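Local coordinates for thioesterase domain-containing protein (Pseudomonas aeruginosa, PDB 3F1T) that probably hydrolyses acyl-CoA thioesters, as expected of a hotdog-fold thioesterase of the PaaI type, though its natural substrate is not established, at residues B[58-63]-B[88-93]; B[115-120]-B[129-134]. One frame throughout, in Å; residues are numbered along the deposited sequence. Where two conformers were deposited one is given.

Interaction 1 of 2, residues B[58-63]-B[88-93]; sequences AITTLM and IDYMHP
Helix 56-70, the sausage of the hotdog fold, rests here on the inner face of strand 83-90, and the two segments meet through two side chains of the strand. Ile88 reaches up with CG1 anti to its carbonyl carbon and an extended outer bond (chi2 -170°), so that its terminal methyl CD1 does all the touching. That methyl sits under Thr60, 3.6 Å from Thr60 CA and 3.7 Å from Thr60 OG1, and one helical turn further on it meets the CB of Met63, a selenomethionine whose chain bends away from the strand. Tyr90 stands next to Ile88 on the same face and reaches the helix with the far end of its ring. Its OH lies 3.2 Å from Ile59 CG2, a snug fit, while the ring itself crosses the isoleucine obliquely, with Tyr90 CZ 4.0 Å from Ile59 CG2. The segment axes stay 10.4 Å apart, a gap bridged by these long side chains. Val132 and Ala130 on the adjoining strand extend the floor beneath Met63, Ile88 and Tyr90. Strand 83-90 also pairs with a strand of a second subunit, which continues the sheet across the interface, and Thr60 packs on Asp64 of that subunit. Ile59 CG2 owes its place beside Tyr90 OH to chi1 of -70°, which sets this methyl anti to the backbone N.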
loop_
_atom_site.group_PDB
_atom_site.type_symbol
_atom_site.label_atom_id
_atom_site.label_comp_id
_atom_site.label_asym_id
_atom_site.label_seq_id
_atom_site.Cartn_x
_atom_site.Cartn_y
_atom_site.Cartn_z
ATOM N N ALA B 58 -6.998 -8.944 14.403
ATOM C CA ALA B 58 -7.426 -10.314 14.115
ATOM C C ALA B 58 -7.652 -10.523 12.623
ATOM O O ALA B 58 -7.244 -11.544 12.058
ATOM C CB ALA B 58 -8.707 -10.664 14.911
ATOM N N ILE B 59 -8.355 -9.576 12.002
ATOM C CA ILE B 59 -8.644 -9.633 10.575
ATOM C C ILE B 59 -7.406 -9.479 9.711
ATOM O O ILE B 59 -7.281 -10.162 8.704
ATOM C CB ILE B 59 -9.694 -8.598 10.154
ATOM C CG1 ILE B 59 -11.063 -8.978 10.718
ATOM C CG2 ILE B 59 -9.754 -8.493 8.635
ATOM C CD1 ILE B 59 -11.938 -7.787 10.980
ATOM N N THR B 60 -6.424 -8.714 10.181
ATOM C CA THR B 60 -5.114 -8.693 9.534
ATOM C C THR B 60 -4.502 -10.080 9.491
ATOM O O THR B 60 -3.917 -10.482 8.485
ATOM C CB THR B 60 -4.116 -7.773 10.283
ATOM O OG1 THR B 60 -4.520 -6.414 10.123
ATOM C CG2 THR B 60 -2.698 -7.947 9.724
ATOM N N THR B 61 -4.412 -10.709 10.656
ATOM C CA THR B 61 -3.892 -12.062 10.723
ATOM C C THR B 61 -4.662 -12.973 9.779
ATOM O O THR B 61 -4.068 -13.759 9.051
ATOM C CB THR B 61 -3.989 -12.625 12.155
ATOM O OG1 THR B 61 -3.206 -11.809 13.041
ATOM C CG2 THR B 61 -3.465 -14.045 12.189
ATOM N N LEU B 62 -5.990 -12.904 9.829
ATOM C CA LEU B 62 -6.830 -13.741 8.973
ATOM C C LEU B 62 -6.389 -13.570 7.529
ATOM O O LEU B 62 -6.172 -14.548 6.805
ATOM C CB LEU B 62 -8.311 -13.372 9.136
ATOM C CG LEU B 62 -9.266 -13.914 8.061
ATOM C CD1 LEU B 62 -9.351 -15.449 8.117
ATOM C CD2 LEU B 62 -10.640 -13.275 8.161
HETATM N N MSE B 63 -6.093 -12.327 7.165
HETATM C CA MSE B 63 -5.941 -11.957 5.758
HETATM C C MSE B 63 -4.504 -12.065 5.270
HETATM O O MSE B 63 -4.255 -12.449 4.125
HETATM C CB MSE B 63 -6.466 -10.543 5.525
HETATM C CG MSE B 63 -7.961 -10.443 5.654
HETATM SE SE MSE B 63 -8.914 -11.726 4.567
HETATM C CE MSE B 63 -7.875 -11.658 2.911
ATOM N N ILE B 88 -3.885 -3.991 3.364
ATOM C CA ILE B 88 -5.275 -4.206 3.737
ATOM C C ILE B 88 -5.947 -2.838 3.834
ATOM O O ILE B 88 -5.411 -1.915 4.448
ATOM C CB ILE B 88 -5.375 -4.857 5.131
ATOM C CG1 ILE B 88 -4.430 -6.060 5.214
ATOM C CG2 ILE B 88 -6.823 -5.298 5.413
ATOM C CD1 ILE B 88 -4.637 -6.899 6.468
ATOM N N ASP B 89 -7.089 -2.694 3.171
ATOM C CA ASP B 89 -7.824 -1.436 3.160
ATOM C C ASP B 89 -9.282 -1.711 3.498
ATOM O O ASP B 89 -9.980 -2.411 2.756
ATOM C CB ASP B 89 -7.714 -0.785 1.777
ATOM C CG ASP B 89 -6.298 -0.351 1.448
ATOM O OD1 ASP B 89 -5.848 0.683 1.993
ATOM O OD2 ASP B 89 -5.590 -1.094 0.743
ATOM N N TYR B 90 -9.702 -1.246 4.666
ATOM C CA TYR B 90 -11.046 -1.492 5.178
ATOM C C TYR B 90 -12.050 -0.586 4.489
ATOM O O TYR B 90 -11.833 0.619 4.389
ATOM C CB TYR B 90 -11.090 -1.273 6.695
ATOM C CG TYR B 90 -10.459 -2.401 7.478
ATOM C CD1 TYR B 90 -11.223 -3.472 7.940
ATOM C CD2 TYR B 90 -9.092 -2.420 7.726
ATOM C CE1 TYR B 90 -10.628 -4.558 8.567
ATOM C CE2 TYR B 90 -8.495 -3.488 8.352
ATOM C CZ TYR B 90 -9.275 -4.542 8.805
ATOM O OH TYR B 90 -8.685 -5.599 9.477
HETATM N N MSE B 91 -13.098 -1.194 3.937
HETATM C CA MSE B 91 -14.157 -0.472 3.264
HETATM C C MSE B 91 -15.170 -0.004 4.288
HETATM O O MSE B 91 -15.772 1.066 4.148
HETATM C CB MSE B 91 -14.863 -1.383 2.270
HETATM C CG MSE B 91 -13.982 -1.858 1.129
HETATM SE SE MSE B 91 -13.187 -0.356 0.144
HETATM C CE MSE B 91 -11.343 -0.505 0.799
ATOM N N HIS B 92 -15.493 -0.895 5.215
ATOM C CA HIS B 92 -16.493 -0.594 6.224
ATOM C C HIS B 92 -16.300 -1.513 7.407
ATOM O O HIS B 92 -15.542 -2.485 7.322
ATOM C CB HIS B 92 -17.907 -0.730 5.651
ATOM C CG HIS B 92 -18.293 -2.137 5.332
ATOM N ND1 HIS B 92 -18.417 -2.598 4.038
ATOM C CD2 HIS B 92 -18.497 -3.207 6.136
ATOM C CE1 HIS B 92 -18.691 -3.891 4.058
ATOM N NE2 HIS B 92 -18.771 -4.278 5.318
ATOM N N PRO B 93 -16.817 -1.101 8.569
ATOM C CA PRO B 93 -16.571 -1.847 9.800
ATOM C C PRO B 93 -17.245 -3.213 9.757
ATOM O O PRO B 93 -18.266 -3.382 9.087
ATOM C CB PRO B 93 -17.198 -0.961 10.883
ATOM C CG PRO B 93 -18.200 -0.118 10.159
ATOM C CD PRO B 93 -17.657 0.092 8.781
#

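Interaction 2 of 2, residues B[115-120]-B[129-134]; sequences FTRGFA and IAHVVG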
loop_
_atom_site.group_PDB
_atom_site.type_symbol
_atom_site.label_atom_id
_atom_site.label_comp_id
_atom_site.label_asym_id
_atom_site.label_seq_id
_atom_site.Cartn_x
_atom_site.Cartn_y
_atom_site.Cartn_z
ATOM N N PHE B 115 2.042 -13.301 -6.203
ATOM C CA PHE B 115 1.201 -12.144 -5.924
ATOM C C PHE B 115 -0.247 -12.603 -5.791
ATOM O O PHE B 115 -0.749 -13.375 -6.609
ATOM C CB PHE B 115 1.284 -11.134 -7.074
ATOM C CG PHE B 115 2.654 -10.519 -7.256
ATOM C CD1 PHE B 115 3.635 -11.173 -7.990
ATOM C CD2 PHE B 115 2.960 -9.291 -6.684
ATOM C CE1 PHE B 115 4.883 -10.605 -8.171
ATOM C CE2 PHE B 115 4.210 -8.711 -6.870
ATOM C CZ PHE B 115 5.168 -9.377 -7.622
ATOM N N THR B 116 -0.934 -12.081 -4.785
ATOM C CA THR B 116 -2.220 -12.622 -4.445
ATOM C C THR B 116 -3.162 -11.514 -3.978
ATOM O O THR B 116 -2.724 -10.493 -3.474
ATOM C CB THR B 116 -2.100 -13.746 -3.398
ATOM O OG1 THR B 116 -3.342 -14.462 -3.327
ATOM C CG2 THR B 116 -1.761 -13.198 -2.049
ATOM N N ARG B 117 -4.430 -11.651 -4.332
ATOM C CA ARG B 117 -5.425 -10.672 -3.974
ATOM C C ARG B 117 -6.583 -11.399 -3.303
ATOM O O ARG B 117 -6.984 -12.479 -3.741
ATOM C CB ARG B 117 -5.900 -9.964 -5.240
ATOM C CG ARG B 117 -6.816 -8.795 -4.979
ATOM C CD ARG B 117 -7.005 -7.931 -6.236
ATOM N NE ARG B 117 -7.831 -6.766 -5.929
ATOM C CZ ARG B 117 -9.142 -6.698 -6.161
ATOM N NH1 ARG B 117 -9.734 -7.617 -6.929
ATOM N NH2 ARG B 117 -9.834 -5.638 -5.739
ATOM N N GLY B 118 -7.221 -10.735 -2.349
ATOM C CA GLY B 118 -8.363 -11.312 -1.646
ATOM C C GLY B 118 -9.147 -10.264 -0.866
ATOM O O GLY B 118 -8.989 -9.058 -1.083
ATOM N N PHE B 119 -10.030 -10.717 0.013
ATOM C CA PHE B 119 -10.891 -9.784 0.733
ATOM C C PHE B 119 -11.466 -10.463 1.967
ATOM O O PHE B 119 -11.416 -11.687 2.067
ATOM C CB PHE B 119 -11.999 -9.235 -0.190
ATOM C CG PHE B 119 -12.810 -10.298 -0.875
ATOM C CD1 PHE B 119 -13.994 -10.761 -0.303
ATOM C CD2 PHE B 119 -12.374 -10.870 -2.055
ATOM C CE1 PHE B 119 -14.699 -11.806 -0.862
ATOM C CE2 PHE B 119 -13.105 -11.877 -2.662
ATOM C CZ PHE B 119 -14.289 -12.339 -2.066
ATOM N N ALA B 120 -11.764 -9.665 2.989
ATOM C CA ALA B 120 -12.578 -10.115 4.102
ATOM C C ALA B 120 -14.054 -9.793 3.899
ATOM O O ALA B 120 -14.409 -8.725 3.400
ATOM C CB ALA B 120 -12.080 -9.518 5.409
ATOM N N ILE B 129 -15.593 -6.389 3.712
ATOM C CA ILE B 129 -15.147 -5.519 4.781
ATOM C C ILE B 129 -13.845 -4.810 4.405
ATOM O O ILE B 129 -13.658 -3.642 4.709
ATOM C CB ILE B 129 -14.890 -6.335 6.047
ATOM C CG1 ILE B 129 -16.190 -6.908 6.591
ATOM C CG2 ILE B 129 -14.232 -5.492 7.106
ATOM C CD1 ILE B 129 -15.948 -7.878 7.703
ATOM N N ALA B 130 -12.973 -5.524 3.700
ATOM C CA ALA B 130 -11.611 -5.062 3.447
ATOM C C ALA B 130 -11.071 -5.736 2.194
ATOM O O ALA B 130 -11.365 -6.897 1.932
ATOM C CB ALA B 130 -10.706 -5.380 4.651
ATOM N N HIS B 131 -10.290 -4.990 1.418
ATOM C CA HIS B 131 -9.541 -5.536 0.293
ATOM C C HIS B 131 -8.079 -5.694 0.675
ATOM O O HIS B 131 -7.522 -4.852 1.382
ATOM C CB HIS B 131 -9.668 -4.607 -0.913
ATOM C CG HIS B 131 -10.992 -4.706 -1.610
ATOM N ND1 HIS B 131 -12.022 -3.820 -1.367
ATOM C CD2 HIS B 131 -11.528 -5.705 -2.350
ATOM C CE1 HIS B 131 -13.106 -4.217 -2.007
ATOM N NE2 HIS B 131 -12.836 -5.361 -2.607
ATOM N N VAL B 132 -7.426 -6.707 0.106
ATOM C CA VAL B 132 -6.066 -7.075 0.500
ATOM C C VAL B 132 -5.296 -7.508 -0.732
ATOM O O VAL B 132 -5.842 -8.207 -1.592
ATOM C CB VAL B 132 -6.071 -8.269 1.487
ATOM C CG1 VAL B 132 -4.679 -8.544 1.985
ATOM C CG2 VAL B 132 -6.979 -7.975 2.632
ATOM N N VAL B 133 -4.034 -7.093 -0.816
ATOM C CA VAL B 133 -3.115 -7.576 -1.856
ATOM C C VAL B 133 -1.790 -7.832 -1.164
ATOM O O VAL B 133 -1.404 -7.084 -0.259
ATOM C CB VAL B 133 -2.917 -6.508 -2.959
ATOM C CG1 VAL B 133 -1.839 -6.935 -3.907
ATOM C CG2 VAL B 133 -4.221 -6.271 -3.715
ATOM N N GLY B 134 -1.186 -8.978 -1.450
ATOM C CA GLY B 134 0.126 -9.273 -0.890
ATOM C C GLY B 134 1.036 -9.968 -1.879
ATOM O O GLY B 134 0.577 -10.501 -2.885
#
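Strands 113-121 and 130-137 run antiparallel as a beta hairpin, and their backbones pair with hydrogen bonds at Thr116-Gly134, Gly118-Val132 and Ala120-Ala130, with a classic beta bulge where both Ile129 and Ala130 face Ala120. At the Gly134 end the bonds run both ways, and Thr116 N approaches Gly134 O at 2.9 Å, nearly along the C=O axis. In the middle Val132 N meets Gly118 O at 3.1 Å from 41° above the carbonyl plane, a more skewed bond. The bulge is closed by Ile129 N, only 2.6 Å from Ala120 O. Between these pairs, CA-H groups of Arg117 and Val133 are directed at carbonyl oxygens of the partner strand, that of Phe119 more obliquely.

Arg117, Phe119, His131 and Val133 share one face. Arg117 runs out extended, CG anti to the backbone N, and its CG brushes Val133 CG2 at 3.8 Å. Its guanidinium then lies alongside the His131 imidazole, the two planes only 4° apart. Phe119 holds its CG in the crowded position between backbone N and carbonyl carbon (chi1 54°), which leads the ring away from the partner strand; its CB stays 3.2 Å from Ala130 O. A third subunit closes over Arg117 and His131, bringing its own Arg117 near this one; such like charges would be expected to repel.

Thr116, Ala120, Ala130 and Val132 occupy the other face. Here helix 56-70 lays Met63 on Ala120 and Val132 and Cys67 on Thr116 and Val132, while Thr116 OG1 bonds to Ser70 OG. Strand 100-109 flanks the hairpin along 113-121, and strand 83-90 along 130-137.

Interaction 1 precedes interaction 2 along the chain, without overlap, yet their centres lie about 9 Å apart. Strands 83-90 and 130-137 are neighbours in the one antiparallel sheet, and the backbones join directly: Asp89 N is 2.8 Å from His131 O and Met91 N 2.6 Å from Ile129 O, both probable hydrogen bonds. Helix 56-70 ties the two together from the concave side, with Met63 SE packing against Phe119 O. Interaction 1 is thus one of the places where the helix meets the sheet, and interaction 2 builds the adjacent part of that sheet. Both also touch the third subunit, so the hotdog core and the tetramer share these strands.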